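Local coordinates for putative branched-chain amino acid ABC transporter, periplasmic branched-chain amino acid-binding protein (Pseudomonas protegens Pf-5, PDB 4RU0) that probably captures branched-chain amino acids or related small solutes in the periplasm for uptake by an ABC transporter, at residues L155-E160 / I265-A270. Numbering follows the deposited sequence.
Sequences LTFYSE and IGDIWA. With P3G (3,6,9,12,15-pentaoxaheptadecane), chain C.
The rings of F157 and W269 meet rim to rim: CE1 of F157 lies 3.5 Å from CD1 of W269, each near the plane of the other ring, with the planes 70° apart and neither ring over the other's face. One face of the indole carries the P3G chain, whose C10 comes within 3.7 Å of W269 CZ2, while NE1 at the rim donates to the backbone O of G135. The F157 ring also makes a cation-pi contact with R241 and an edge-to-face one with Y192. The carboxylates of E160 and D267 stand almost perpendicular, at 84°, with E160 OE1 2.6 Å from D267 OD2, a spacing consistent with one of the two acids being protonated; R241 forms a salt bridge with D267 OD2. E160, its CG anti to the backbone N (chi1 -170°) and its chain extended, receives the N-H of I268 on OE2 at 2.9 Å, nearly along the C-O axis. D267 OD1 turns its anti lone pair to the backbone N of W269 (2.9 Å), closing an Asx turn. L155 CD2 rests on I268 CG2 at 4.0 Å. A leucine in place of W269 would probably leave G135 O without its indole donor, F157 without its rim neighbour and P3G without a flat surface to lie on. The start of helix 157-172 thus meets the loop after strand 264-266, at the C-terminal end of an inner strand of the mixed sheet, where W269 lines the pocket that holds P3G in a periplasmic-binding-protein fold of the leucine-binding family.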
ATOM      1  N   LEU A 155       0.269   4.882   2.974  1.00 24.24           N
ATOM      2  CA  LEU A 155       0.438   4.253   4.253  1.00 22.52           C
ATOM      3  C   LEU A 155       1.785   3.613   4.447  1.00 24.48           C
ATOM      4  O   LEU A 155       2.118   2.686   3.767  1.00 29.32           O
ATOM      5  CB  LEU A 155      -0.671   3.220   4.460  1.00 30.54           C
ATOM      6  CG  LEU A 155      -0.845   2.715   5.882  1.00 24.06           C
ATOM      7  CD1 LEU A 155      -1.271   3.836   6.794  1.00 24.01           C
ATOM      8  CD2 LEU A 155      -1.834   1.586   5.928  1.00 21.87           C
ATOM      9  N   THR A 156       2.528   4.068   5.429  1.00 19.67           N
ATOM     10  CA  THR A 156       3.714   3.362   5.863  1.00 18.13           C
ATOM     11  C   THR A 156       3.373   2.446   7.019  1.00 17.21           C
ATOM     12  O   THR A 156       2.406   2.653   7.710  1.00 24.08           O
ATOM     13  CB  THR A 156       4.832   4.301   6.301  1.00 23.67           C
ATOM     14  OG1 THR A 156       4.435   5.015   7.465  1.00 25.00           O
ATOM     15  CG2 THR A 156       5.166   5.271   5.202  1.00 24.75           C
ATOM     16  N   PHE A 157       4.191   1.437   7.224  1.00 19.66           N
ATOM     17  CA  PHE A 157       4.000   0.522   8.342  1.00 18.07           C
ATOM     18  C   PHE A 157       4.033   1.232   9.695  1.00 22.35           C
ATOM     19  O   PHE A 157       3.411   0.771  10.655  1.00 16.11           O
ATOM     20  CB  PHE A 157       5.054  -0.582   8.294  1.00 14.73           C
ATOM     21  CG  PHE A 157       4.944  -1.461   7.082  1.00 15.16           C
ATOM     22  CD1 PHE A 157       3.723  -2.019   6.723  1.00 15.77           C
ATOM     23  CD2 PHE A 157       6.054  -1.711   6.284  1.00 28.68           C
ATOM     24  CE1 PHE A 157       3.614  -2.828   5.596  1.00 26.28           C
ATOM     25  CE2 PHE A 157       5.953  -2.515   5.154  1.00 24.21           C
ATOM     26  CZ  PHE A 157       4.730  -3.076   4.811  1.00 20.67           C
ATOM     27  N   TYR A 158       4.734   2.360   9.778  1.00 17.13           N
ATOM     28  CA  TYR A 158       4.723   3.137  11.016  1.00 25.32           C
ATOM     29  C   TYR A 158       3.328   3.697  11.265  1.00 24.98           C
ATOM     30  O   TYR A 158       2.778   3.542  12.353  1.00 24.96           O
ATOM     31  CB  TYR A 158       5.750   4.272  10.978  1.00 16.97           C
ATOM     32  CG  TYR A 158       7.151   3.848  11.357  1.00 23.41           C
ATOM     33  CD1 TYR A 158       7.587   2.548  11.144  1.00 22.88           C
ATOM     34  CD2 TYR A 158       8.041   4.749  11.931  1.00 29.63           C
ATOM     35  CE1 TYR A 158       8.872   2.158  11.485  1.00 27.36           C
ATOM     36  CE2 TYR A 158       9.328   4.368  12.278  1.00 29.53           C
ATOM     37  CZ  TYR A 158       9.737   3.068  12.055  1.00 38.94           C
ATOM     38  OH  TYR A 158      11.013   2.670  12.393  1.00 45.93           O
ATOM     39  N   SER A 159       2.755   4.343  10.252  1.00 25.88           N
ATOM     40  CA  SER A 159       1.394   4.858  10.361  1.00 25.30           C
ATOM     41  C   SER A 159       0.386   3.738  10.588  1.00 18.99           C
ATOM     42  O   SER A 159      -0.587   3.916  11.309  1.00 23.36           O
ATOM     43  CB  SER A 159       1.010   5.644   9.107  1.00 20.82           C
ATOM     44  OG  SER A 159       1.821   6.789   8.952  1.00 26.68           O
ATOM     45  N   GLU A 160       0.621   2.590   9.958  1.00 29.17           N
ATOM     46  CA  GLU A 160      -0.286   1.458  10.084  1.00 27.42           C
ATOM     47  C   GLU A 160      -0.389   1.028  11.541  1.00 21.02           C
ATOM     48  O   GLU A 160      -1.481   0.742  12.034  1.00 22.27           O
ATOM     49  CB  GLU A 160       0.165   0.279   9.228  1.00 17.09           C
ATOM     50  CG  GLU A 160      -0.885  -0.821   9.140  1.00 17.45           C
ATOM     51  CD  GLU A 160      -0.341  -2.107   8.545  1.00 33.64           C
ATOM     52  OE1 GLU A 160       0.884  -2.348   8.650  1.00 27.11           O
ATOM     53  OE2 GLU A 160      -1.140  -2.879   7.977  1.00 37.73           O
ATOM     54  N   ILE A 265      -6.364  -8.941  13.878  1.00 18.54           N
ATOM     55  CA  ILE A 265      -6.394  -7.916  12.841  1.00 27.27           C
ATOM     56  C   ILE A 265      -5.162  -8.008  11.957  1.00 27.82           C
ATOM     57  O   ILE A 265      -4.033  -7.810  12.414  1.00 27.18           O
ATOM     58  CB  ILE A 265      -6.479  -6.500  13.425  1.00 19.20           C
ATOM     59  CG1 ILE A 265      -7.653  -6.392  14.397  1.00 19.61           C
ATOM     60  CG2 ILE A 265      -6.619  -5.487  12.305  1.00 20.62           C
ATOM     61  CD1 ILE A 265      -7.742  -5.055  15.106  1.00 19.17           C
ATOM     62  N   GLY A 266      -5.386  -8.299  10.685  1.00 20.78           N
ATOM     63  CA  GLY A 266      -4.286  -8.477   9.764  1.00 20.56           C
ATOM     64  C   GLY A 266      -3.704  -7.182   9.227  1.00 25.09           C
ATOM     65  O   GLY A 266      -4.401  -6.171   9.079  1.00 21.49           O
ATOM     66  N   ASP A 267      -2.403  -7.229   8.953  1.00 19.45           N
ATOM     67  CA  ASP A 267      -1.700  -6.219   8.174  1.00 19.65           C
ATOM     68  C   ASP A 267      -2.397  -6.012   6.831  1.00 25.98           C
ATOM     69  O   ASP A 267      -3.162  -6.871   6.383  1.00 23.13           O
ATOM     70  CB  ASP A 267      -0.253  -6.659   7.957  1.00 18.47           C
ATOM     71  CG  ASP A 267       0.632  -5.543   7.477  1.00 33.72           C
ATOM     72  OD1 ASP A 267       0.692  -5.313   6.250  1.00 43.74           O
ATOM     73  OD2 ASP A 267       1.283  -4.905   8.332  1.00 21.63           O
ATOM     74  N   ILE A 268      -2.130  -4.893   6.170  1.00 22.45           N
ATOM     75  CA  ILE A 268      -2.731  -4.663   4.858  1.00 24.60           C
ATOM     76  C   ILE A 268      -2.230  -5.698   3.852  1.00 25.16           C
ATOM     77  O   ILE A 268      -2.904  -6.002   2.876  1.00 27.01           O
ATOM     78  CB  ILE A 268      -2.453  -3.244   4.332  1.00 25.62           C
ATOM     79  CG1 ILE A 268      -0.956  -3.023   4.107  1.00 23.95           C
ATOM     80  CG2 ILE A 268      -3.020  -2.201   5.293  1.00 24.85           C
ATOM     81  CD1 ILE A 268      -0.647  -1.780   3.314  1.00 24.85           C
ATOM     82  N   TRP A 269      -1.060  -6.270   4.115  1.00 23.63           N
ATOM     83  CA  TRP A 269      -0.520  -7.321   3.259  1.00 31.18           C
ATOM     84  C   TRP A 269      -0.937  -8.704   3.748  1.00 23.97           C
ATOM     85  O   TRP A 269      -0.326  -9.712   3.403  1.00 23.96           O
ATOM     86  CB  TRP A 269       1.002  -7.197   3.173  1.00 22.77           C
ATOM     87  CG  TRP A 269       1.378  -5.875   2.608  1.00 23.15           C
ATOM     88  CD1 TRP A 269       1.905  -4.820   3.280  1.00 26.97           C
ATOM     89  CD2 TRP A 269       1.200  -5.445   1.256  1.00 26.72           C
ATOM     90  NE1 TRP A 269       2.089  -3.762   2.427  1.00 33.67           N
ATOM     91  CE2 TRP A 269       1.662  -4.121   1.177  1.00 24.79           C
ATOM     92  CE3 TRP A 269       0.705  -6.058   0.101  1.00 26.80           C
ATOM     93  CZ2 TRP A 269       1.641  -3.391  -0.011  1.00 26.93           C
ATOM     94  CZ3 TRP A 269       0.684  -5.334  -1.079  1.00 28.33           C
ATOM     95  CH2 TRP A 269       1.150  -4.016  -1.125  1.00 28.09           C
ATOM     96  N   ALA A 270      -1.989  -8.733   4.555  1.00 24.07           N
ATOM     97  CA  ALA A 270      -2.618  -9.981   4.966  1.00 34.42           C
ATOM     98  C   ALA A 270      -4.128  -9.806   4.903  1.00 26.06           C
ATOM     99  O   ALA A 270      -4.861 -10.386   5.692  1.00 26.03           O
ATOM    100  CB  ALA A 270      -2.173 -10.381   6.373  1.00 22.29           C
TER
HETATM  101  O3  P3G C 501       1.942  -6.352  -5.335  1.00 49.42           O
HETATM  102  C7  P3G C 501       2.646  -5.358  -4.612  1.00 46.71           C
HETATM  103  C8  P3G C 501       3.975  -5.928  -4.153  1.00 47.90           C
HETATM  104  O4  P3G C 501       4.394  -5.223  -2.993  1.00 43.02           O
HETATM  105  C9  P3G C 501       5.013  -6.082  -2.053  1.00 36.19           C
HETATM  106  C10 P3G C 501       4.483  -5.726  -0.682  1.00 39.48           C
HETATM  107  O5  P3G C 501       5.481  -5.994   0.286  1.00 40.72           O
HETATM  108  C11 P3G C 501       4.971  -6.761   1.358  1.00 38.41           C
HETATM  109  C12 P3G C 501       6.128  -7.281   2.190  1.00 38.05           C
HETATM  110  O6  P3G C 501       5.990  -8.678   2.366  1.00 38.26           O
HETATM  111  C13 P3G C 501       7.179  -9.274   2.831  1.00 46.25           C
HETATM  112  C14 P3G C 501       7.883  -9.926   1.668  1.00 49.62           C
HETATM  113  O7  P3G C 501       9.225 -10.208   2.032  1.00 58.17           O